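Local structure of putative uncharacterized protein (Leishmania major, 3M3I) at residues His95-Asp100 / Glu203-Gln208; Tyr131-Val136 / Gly164-Ala169. The protein is of unknown function but belongs to the DUF985 family of the cupin superfamily, whose members share a double-stranded beta-helix (jelly-roll) barrel. One frame throughout, in Å; residues are numbered along the deposited sequence.

How the interactions relate
Following the chain from the N terminus, strand 92-98 and the residues just after it supply His95-Asp100 to interaction 1. The next strand, 130-136, lies antiparallel beside it in the same sheet and contributes Tyr131-Val136 to interaction 2. That contact closes first, when the loop between strands 155-159 and 172-179 brings Gly164-Ala169 back to this strand. Interaction 1 closes much later, at helix 203-209 near the C terminus, so interaction 2 is nested inside its loop. Their centres lie about 16 Å apart. One contact thus ties the C-terminal helix to the sheet, the other a surface loop, and the paired strands join them, in part through the backbone hydrogen bond from Arg132 N to Val96 O.

Interaction 1: His95-Asp100 / Glu203-Gln208; sequences HVILKD and EAVIKQ
His95 and Ile97 of the strand meet Val205 and Gln208 of the helix, in a largely buried contact with one polar end. The methyl CD1 of Ile97 lies 4.3 Å from CG1 of Val205, while the other methyl of that valine, CG2, faces CB of His95 at 4.3 Å. The amide end of Gln208 reaches the imidazole ring: its NE2 stands 3.1 Å from CE1 of His95, a close approach to a ring carbon with no hydrogen bond between the two side chains. Both this nitrogen and CG2 of Val205 come at the ring obliquely. Ring and amide planes are nearly perpendicular, 82° apart. Gln208 gets there by an extended chain, CG anti to the backbone N (chi1 176°), which carries the amide out from the helix to the ring. The strand belongs to a five-stranded antiparallel sheet of the cupin fold, and the C-terminal helix packs against it, the two axes crossing at -128° and 10.5 Å apart. Further out, the imidazole is held at both nitrogens: NE2 bonds to Ser159 OG and ND1 weakly to Tyr131 OH, which limits rotation of the ring. Tyr131, from the neighbouring strand, also packs on Val205, and His202 touches Ile97. On the helix itself, Ile206 packs on Gln192 and Met196 of helix 192-198.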
ATOM      1  N   HIS A  95      -2.469 -15.674  -7.664  1.00 62.09           N
ATOM      2  CA  HIS A  95      -3.263 -16.886  -7.765  1.00 62.56           C
ATOM      3  C   HIS A  95      -3.955 -17.061  -6.430  1.00 62.49           C
ATOM      4  O   HIS A  95      -3.324 -17.507  -5.477  1.00 63.25           O
ATOM      5  CB  HIS A  95      -2.354 -18.089  -8.050  1.00 63.91           C
ATOM      6  CG  HIS A  95      -1.544 -17.954  -9.305  1.00 64.76           C
ATOM      7  ND1 HIS A  95      -1.678 -18.812 -10.375  1.00 66.31           N
ATOM      8  CD2 HIS A  95      -0.584 -17.065  -9.652  1.00 64.74           C
ATOM      9  CE1 HIS A  95      -0.834 -18.456 -11.325  1.00 67.42           C
ATOM     10  NE2 HIS A  95      -0.166 -17.393 -10.913  1.00 66.32           N
ATOM     11  N   VAL A  96      -5.231 -16.725  -6.351  1.00 62.24           N
ATOM     12  CA  VAL A  96      -5.941 -16.658  -5.072  1.00 62.66           C
ATOM     13  C   VAL A  96      -7.050 -17.713  -4.985  1.00 63.17           C
ATOM     14  O   VAL A  96      -8.016 -17.655  -5.737  1.00 63.29           O
ATOM     15  CB  VAL A  96      -6.575 -15.252  -4.874  1.00 62.78           C
ATOM     16  CG1 VAL A  96      -7.257 -15.147  -3.526  1.00 64.01           C
ATOM     17  CG2 VAL A  96      -5.525 -14.157  -5.008  1.00 62.38           C
ATOM     18  N   ILE A  97      -6.919 -18.676  -4.075  1.00 63.94           N
ATOM     19  CA  ILE A  97      -8.023 -19.583  -3.783  1.00 64.61           C
ATOM     20  C   ILE A  97      -8.694 -19.061  -2.511  1.00 65.63           C
ATOM     21  O   ILE A  97      -8.081 -19.041  -1.458  1.00 66.68           O
ATOM     22  CB  ILE A  97      -7.571 -21.043  -3.573  1.00 65.46           C
ATOM     23  CG1 ILE A  97      -6.645 -21.512  -4.703  1.00 65.34           C
ATOM     24  CG2 ILE A  97      -8.795 -21.942  -3.472  1.00 66.08           C
ATOM     25  CD1 ILE A  97      -5.751 -22.690  -4.333  1.00 66.98           C
ATOM     26  N   LEU A  98      -9.936 -18.608  -2.615  1.00 66.03           N
ATOM     27  CA  LEU A  98     -10.620 -17.990  -1.478  1.00 67.71           C
ATOM     28  C   LEU A  98     -11.207 -19.066  -0.596  1.00 69.13           C
ATOM     29  O   LEU A  98     -11.658 -20.072  -1.104  1.00 68.74           O
ATOM     30  CB  LEU A  98     -11.750 -17.074  -1.957  1.00 68.45           C
ATOM     31  CG  LEU A  98     -11.424 -15.989  -2.980  1.00 67.62           C
ATOM     32  CD1 LEU A  98     -12.732 -15.403  -3.515  1.00 69.34           C
ATOM     33  CD2 LEU A  98     -10.551 -14.888  -2.380  1.00 67.75           C
ATOM     34  N   LYS A  99     -11.208 -18.846   0.715  1.00 87.97           N
ATOM     35  CA  LYS A  99     -11.888 -19.740   1.662  1.00 87.62           C
ATOM     36  C   LYS A  99     -13.401 -19.694   1.459  1.00 88.20           C
ATOM     37  O   LYS A  99     -14.067 -20.716   1.497  1.00 88.88           O
ATOM     38  CB  LYS A  99     -11.548 -19.351   3.100  1.00 88.19           C
ATOM     39  CG  LYS A  99     -11.903 -20.387   4.137  1.00 89.29           C
ATOM     40  CD  LYS A  99     -11.312 -19.985   5.478  1.00 91.18           C
ATOM     41  CE  LYS A  99     -11.419 -21.088   6.517  1.00 93.70           C
ATOM     42  NZ  LYS A  99     -10.596 -20.789   7.734  1.00 96.88           N
ATOM     43  N   ASP A 100     -13.934 -18.490   1.288  1.00 88.64           N
ATOM     44  CA  ASP A 100     -15.267 -18.278   0.702  1.00 90.40           C
ATOM     45  C   ASP A 100     -15.130 -17.096  -0.252  1.00 91.11           C
ATOM     46  O   ASP A 100     -14.178 -16.325  -0.128  1.00 90.16           O
ATOM     47  CB  ASP A 100     -16.322 -17.944   1.758  1.00 91.70           C
ATOM     48  CG  ASP A 100     -16.147 -18.716   3.045  1.00 91.74           C
ATOM     49  OD1 ASP A 100     -16.863 -19.724   3.249  1.00 93.69           O
ATOM     50  OD2 ASP A 100     -15.305 -18.301   3.864  1.00 90.75           O
ATOM     51  N   GLU A 203      -6.142 -28.870  -9.098  1.00 70.83           N
ATOM     52  CA  GLU A 203      -4.874 -29.548  -9.381  1.00 70.82           C
ATOM     53  C   GLU A 203      -3.874 -28.693 -10.155  1.00 70.13           C
ATOM     54  O   GLU A 203      -2.702 -28.646  -9.803  1.00 69.38           O
ATOM     55  CB  GLU A 203      -5.086 -30.889 -10.100  1.00 72.63           C
ATOM     56  CG  GLU A 203      -3.758 -31.648 -10.412  1.00 72.85           C
ATOM     57  CD  GLU A 203      -3.941 -33.140 -10.772  1.00 74.71           C
ATOM     58  OE1 GLU A 203      -5.087 -33.629 -10.803  1.00 75.91           O
ATOM     59  OE2 GLU A 203      -2.928 -33.842 -11.026  1.00 75.16           O
ATOM     60  N   ALA A 204      -4.342 -28.017 -11.202  1.00 70.60           N
ATOM     61  CA  ALA A 204      -3.468 -27.221 -12.070  1.00 70.31           C
ATOM     62  C   ALA A 204      -2.743 -26.096 -11.315  1.00 68.72           C
ATOM     63  O   ALA A 204      -1.523 -25.966 -11.421  1.00 68.40           O
ATOM     64  CB  ALA A 204      -4.253 -26.662 -13.233  1.00 71.27           C
ATOM     65  N   VAL A 205      -3.481 -25.287 -10.559  1.00 67.93           N
ATOM     66  CA  VAL A 205      -2.853 -24.237  -9.743  1.00 66.54           C
ATOM     67  C   VAL A 205      -1.977 -24.876  -8.657  1.00 65.91           C
ATOM     68  O   VAL A 205      -0.895 -24.373  -8.354  1.00 65.27           O
ATOM     69  CB  VAL A 205      -3.893 -23.256  -9.109  1.00 65.98           C
ATOM     70  CG1 VAL A 205      -4.987 -24.005  -8.391  1.00 66.36           C
ATOM     71  CG2 VAL A 205      -3.217 -22.285  -8.132  1.00 64.66           C
ATOM     72  N   ILE A 206      -2.422 -26.005  -8.103  1.00 66.34           N
ATOM     73  CA  ILE A 206      -1.654 -26.668  -7.050  1.00 65.97           C
ATOM     74  C   ILE A 206      -0.282 -27.116  -7.582  1.00 66.37           C
ATOM     75  O   ILE A 206       0.744 -26.747  -7.011  1.00 65.78           O
ATOM     76  CB  ILE A 206      -2.409 -27.847  -6.426  1.00 66.67           C
ATOM     77  CG1 ILE A 206      -3.583 -27.338  -5.587  1.00 66.28           C
ATOM     78  CG2 ILE A 206      -1.479 -28.680  -5.534  1.00 66.66           C
ATOM     79  CD1 ILE A 206      -4.583 -28.430  -5.229  1.00 67.41           C
ATOM     80  N   LYS A 207      -0.272 -27.878  -8.672  1.00 67.54           N
ATOM     81  CA  LYS A 207       0.980 -28.340  -9.276  1.00 68.20           C
ATOM     82  C   LYS A 207       1.844 -27.221  -9.868  1.00 67.87           C
ATOM     83  O   LYS A 207       3.043 -27.377  -9.983  1.00 68.24           O
ATOM     84  CB  LYS A 207       0.710 -29.427 -10.331  1.00 69.72           C
ATOM     85  CG  LYS A 207       0.441 -30.805  -9.696  1.00 70.45           C
ATOM     86  CD  LYS A 207       0.127 -31.866 -10.720  1.00 72.12           C
ATOM     87  CE  LYS A 207       0.021 -33.240 -10.051  1.00 73.04           C
ATOM     88  NZ  LYS A 207       0.086 -34.375 -11.032  1.00 74.88           N
ATOM     89  N   GLN A 208       1.228 -26.101 -10.239  1.00 67.40           N
ATOM     90  CA  GLN A 208       1.944 -24.933 -10.753  1.00 67.21           C
ATOM     91  C   GLN A 208       2.530 -24.118  -9.612  1.00 66.12           C
ATOM     92  O   GLN A 208       3.679 -23.716  -9.689  1.00 66.30           O
ATOM     93  CB  GLN A 208       1.004 -24.052 -11.592  1.00 67.35           C
ATOM     94  CG  GLN A 208       1.619 -22.724 -12.132  1.00 67.31           C
ATOM     95  CD  GLN A 208       0.619 -21.897 -12.943  1.00 67.65           C
ATOM     96  OE1 GLN A 208      -0.323 -22.441 -13.542  1.00 68.38           O
ATOM     97  NE2 GLN A 208       0.813 -20.580 -12.964  1.00 67.33           N
TER

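Interaction 2: Tyr131-Val136 / Gly164-Ala169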
ATOM      1  N   TYR A 131     -11.354 -20.136  -7.421  1.00 95.14           N
ATOM      2  CA  TYR A 131     -10.037 -19.707  -7.870  1.00 91.81           C
ATOM      3  C   TYR A 131     -10.163 -18.393  -8.645  1.00 94.34           C
ATOM      4  O   TYR A 131     -10.993 -18.264  -9.557  1.00101.11           O
ATOM      5  CB  TYR A 131      -9.392 -20.791  -8.742  1.00 94.60           C
ATOM      6  CG  TYR A 131      -8.065 -20.403  -9.366  1.00 93.67           C
ATOM      7  CD1 TYR A 131      -7.082 -19.747  -8.636  1.00 88.24           C
ATOM      8  CD2 TYR A 131      -7.786 -20.716 -10.684  1.00 99.52           C
ATOM      9  CE1 TYR A 131      -5.875 -19.394  -9.210  1.00 88.92           C
ATOM     10  CE2 TYR A 131      -6.579 -20.369 -11.261  1.00100.13           C
ATOM     11  CZ  TYR A 131      -5.630 -19.706 -10.519  1.00 94.92           C
ATOM     12  OH  TYR A 131      -4.435 -19.372 -11.107  1.00 97.03           O
ATOM     13  N   ARG A 132      -9.342 -17.417  -8.267  1.00 89.96           N
ATOM     14  CA  ARG A 132      -9.326 -16.119  -8.920  1.00 92.59           C
ATOM     15  C   ARG A 132      -7.916 -15.757  -9.347  1.00 90.64           C
ATOM     16  O   ARG A 132      -7.003 -15.703  -8.519  1.00 85.44           O
ATOM     17  CB  ARG A 132      -9.888 -15.051  -7.985  1.00 91.34           C
ATOM     18  CG  ARG A 132     -11.373 -15.251  -7.688  1.00 96.00           C
ATOM     19  CD  ARG A 132     -12.108 -13.931  -7.615  1.00100.69           C
ATOM     20  NE  ARG A 132     -13.506 -14.071  -7.211  1.00106.64           N
ATOM     21  CZ  ARG A 132     -14.496 -14.485  -8.003  1.00115.05           C
ATOM     22  NH1 ARG A 132     -14.268 -14.842  -9.263  1.00118.25           N
ATOM     23  NH2 ARG A 132     -15.729 -14.560  -7.523  1.00121.49           N
ATOM     24  N   ARG A 133      -7.748 -15.535 -10.648  1.00 96.12           N
ATOM     25  CA  ARG A 133      -6.505 -15.023 -11.205  1.00 96.57           C
ATOM     26  C   ARG A 133      -6.611 -13.501 -11.268  1.00 98.03           C
ATOM     27  O   ARG A 133      -7.526 -12.961 -11.885  1.00103.64           O
ATOM     28  CB  ARG A 133      -6.262 -15.622 -12.596  1.00103.16           C
ATOM     29  CG  ARG A 133      -5.074 -15.039 -13.375  1.00106.25           C
ATOM     30  CD  ARG A 133      -4.934 -15.728 -14.738  1.00114.05           C
ATOM     31  NE  ARG A 133      -4.049 -15.000 -15.646  1.00119.38           N
ATOM     32  CZ  ARG A 133      -4.387 -13.903 -16.328  1.00124.25           C
ATOM     33  NH1 ARG A 133      -5.604 -13.378 -16.216  1.00124.97           N
ATOM     34  NH2 ARG A 133      -3.495 -13.319 -17.126  1.00129.72           N
ATOM     35  N   VAL A 134      -5.683 -12.816 -10.609  1.00 94.12           N
ATOM     36  CA  VAL A 134      -5.667 -11.358 -10.585  1.00 95.92           C
ATOM     37  C   VAL A 134      -4.305 -10.857 -11.042  1.00 97.37           C
ATOM     38  O   VAL A 134      -3.276 -11.342 -10.577  1.00 94.12           O
ATOM     39  CB  VAL A 134      -5.977 -10.839  -9.172  1.00 91.10           C
ATOM     40  CG1 VAL A 134      -5.912  -9.325  -9.109  1.00 93.87           C
ATOM     41  CG2 VAL A 134      -7.341 -11.332  -8.723  1.00 91.23           C
ATOM     42  N   LEU A 135      -4.303  -9.904 -11.972  1.00 63.69           N
ATOM     43  CA  LEU A 135      -3.076  -9.233 -12.395  1.00 63.54           C
ATOM     44  C   LEU A 135      -2.961  -7.922 -11.647  1.00 61.72           C
ATOM     45  O   LEU A 135      -3.780  -7.067 -11.833  1.00 60.65           O
ATOM     46  CB  LEU A 135      -3.094  -8.951 -13.892  1.00 64.33           C
ATOM     47  CG  LEU A 135      -2.974 -10.160 -14.822  1.00 66.87           C
ATOM     48  CD1 LEU A 135      -3.493  -9.824 -16.213  1.00 67.62           C
ATOM     49  CD2 LEU A 135      -1.550 -10.637 -14.885  1.00 69.13           C
ATOM     50  N   VAL A 136      -1.954  -7.780 -10.790  1.00 61.84           N
ATOM     51  CA  VAL A 136      -1.633  -6.503 -10.142  1.00 60.72           C
ATOM     52  C   VAL A 136      -0.686  -5.761 -11.072  1.00 61.63           C
ATOM     53  O   VAL A 136       0.420  -6.234 -11.336  1.00 63.51           O
ATOM     54  CB  VAL A 136      -0.957  -6.733  -8.760  1.00 61.05           C
ATOM     55  CG1 VAL A 136      -0.392  -5.410  -8.177  1.00 60.54           C
ATOM     56  CG2 VAL A 136      -1.945  -7.364  -7.807  1.00 60.97           C
ATOM     57  N   GLY A 164       5.926 -12.795 -23.751  1.00102.38           N
ATOM     58  CA  GLY A 164       4.672 -12.153 -24.144  1.00104.32           C
ATOM     59  C   GLY A 164       4.482 -10.784 -23.505  1.00102.29           C
ATOM     60  O   GLY A 164       5.385 -10.262 -22.839  1.00 99.59           O
ATOM     61  N   ALA A 165       3.293 -10.211 -23.707  1.00104.00           N
ATOM     62  CA  ALA A 165       2.956  -8.863 -23.205  1.00103.10           C
ATOM     63  C   ALA A 165       3.158  -8.688 -21.690  1.00 98.19           C
ATOM     64  O   ALA A 165       3.536  -7.605 -21.244  1.00 97.15           O
ATOM     65  CB  ALA A 165       1.519  -8.503 -23.587  1.00106.02           C
ATOM     66  N   ASP A 166       2.900  -9.742 -20.917  1.00 93.32           N
ATOM     67  CA  ASP A 166       3.029  -9.707 -19.456  1.00 89.58           C
ATOM     68  C   ASP A 166       4.441 -10.034 -18.940  1.00 86.97           C
ATOM     69  O   ASP A 166       4.656 -10.076 -17.717  1.00 84.38           O
ATOM     70  CB  ASP A 166       2.067 -10.715 -18.818  1.00 89.39           C
ATOM     71  CG  ASP A 166       0.605 -10.361 -19.017  1.00 92.03           C
ATOM     72  OD1 ASP A 166       0.253  -9.758 -20.056  1.00 95.01           O
ATOM     73  OD2 ASP A 166      -0.196 -10.725 -18.125  1.00 91.64           O
ATOM     74  N   GLY A 167       5.384 -10.286 -19.850  1.00 88.15           N
ATOM     75  CA  GLY A 167       6.733 -10.702 -19.472  1.00 86.36           C
ATOM     76  C   GLY A 167       7.840 -10.071 -20.294  1.00 88.08           C
ATOM     77  O   GLY A 167       8.511 -10.755 -21.060  1.00 89.33           O
ATOM     78  N   GLN A 168       8.038  -8.767 -20.116  1.00 88.46           N
ATOM     79  CA  GLN A 168       9.080  -8.023 -20.831  1.00 90.85           C
ATOM     80  C   GLN A 168      10.242  -7.606 -19.928  1.00 89.47           C
ATOM     81  O   GLN A 168      11.405  -7.627 -20.355  1.00 91.15           O
ATOM     82  CB  GLN A 168       8.480  -6.774 -21.501  1.00 93.66           C
ATOM     83  N   ALA A 169       9.920  -7.223 -18.697  1.00 86.99           N
ATOM     84  CA  ALA A 169      10.897  -6.677 -17.755  1.00 86.29           C
ATOM     85  C   ALA A 169      11.604  -7.743 -16.903  1.00 84.45           C
ATOM     86  O   ALA A 169      12.669  -7.482 -16.354  1.00 84.93           O
ATOM     87  CB  ALA A 169      10.218  -5.649 -16.853  1.00 85.10           C
TER
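Strand 130-136, outermost within the chain in the five-stranded sheet, meets a type I beta turn, Gly164 to Gly167, in the loop that leads from strand 155-159 to strand 172-179. The turn is closed by the bond from Gly167 N to Gly164 O, 3.0 Å long, and its third residue, Asp166, makes the contact. The carboxylate oxygen OD2 of Asp166 comes up to the branched end of Leu135, 3.5 Å from CD2 and 3.9 Å from CD1, the two side chains crossing at about a right angle. On the leucine, CG lies beside the backbone N (chi1 -70°), and both methyls are presented to the same oxygen. Arg133, two residues earlier on the strand, brings its guanidinium near as well, with NH2 4.3 Å from OD2 of Asp166. Around this, Asp90 OD1 takes the backbone N-H groups of Gln168 and Ala169, fixing the loop just beyond the turn, while Gln93 of strand 92-98 touches both Arg133 and Leu135. The Arg133-Asp166 separation is beyond a salt bridge, so any attraction between these opposite charges is probably a modest, long-range one at a surface contact, with the direct touch being carboxylate oxygen against leucine methyls.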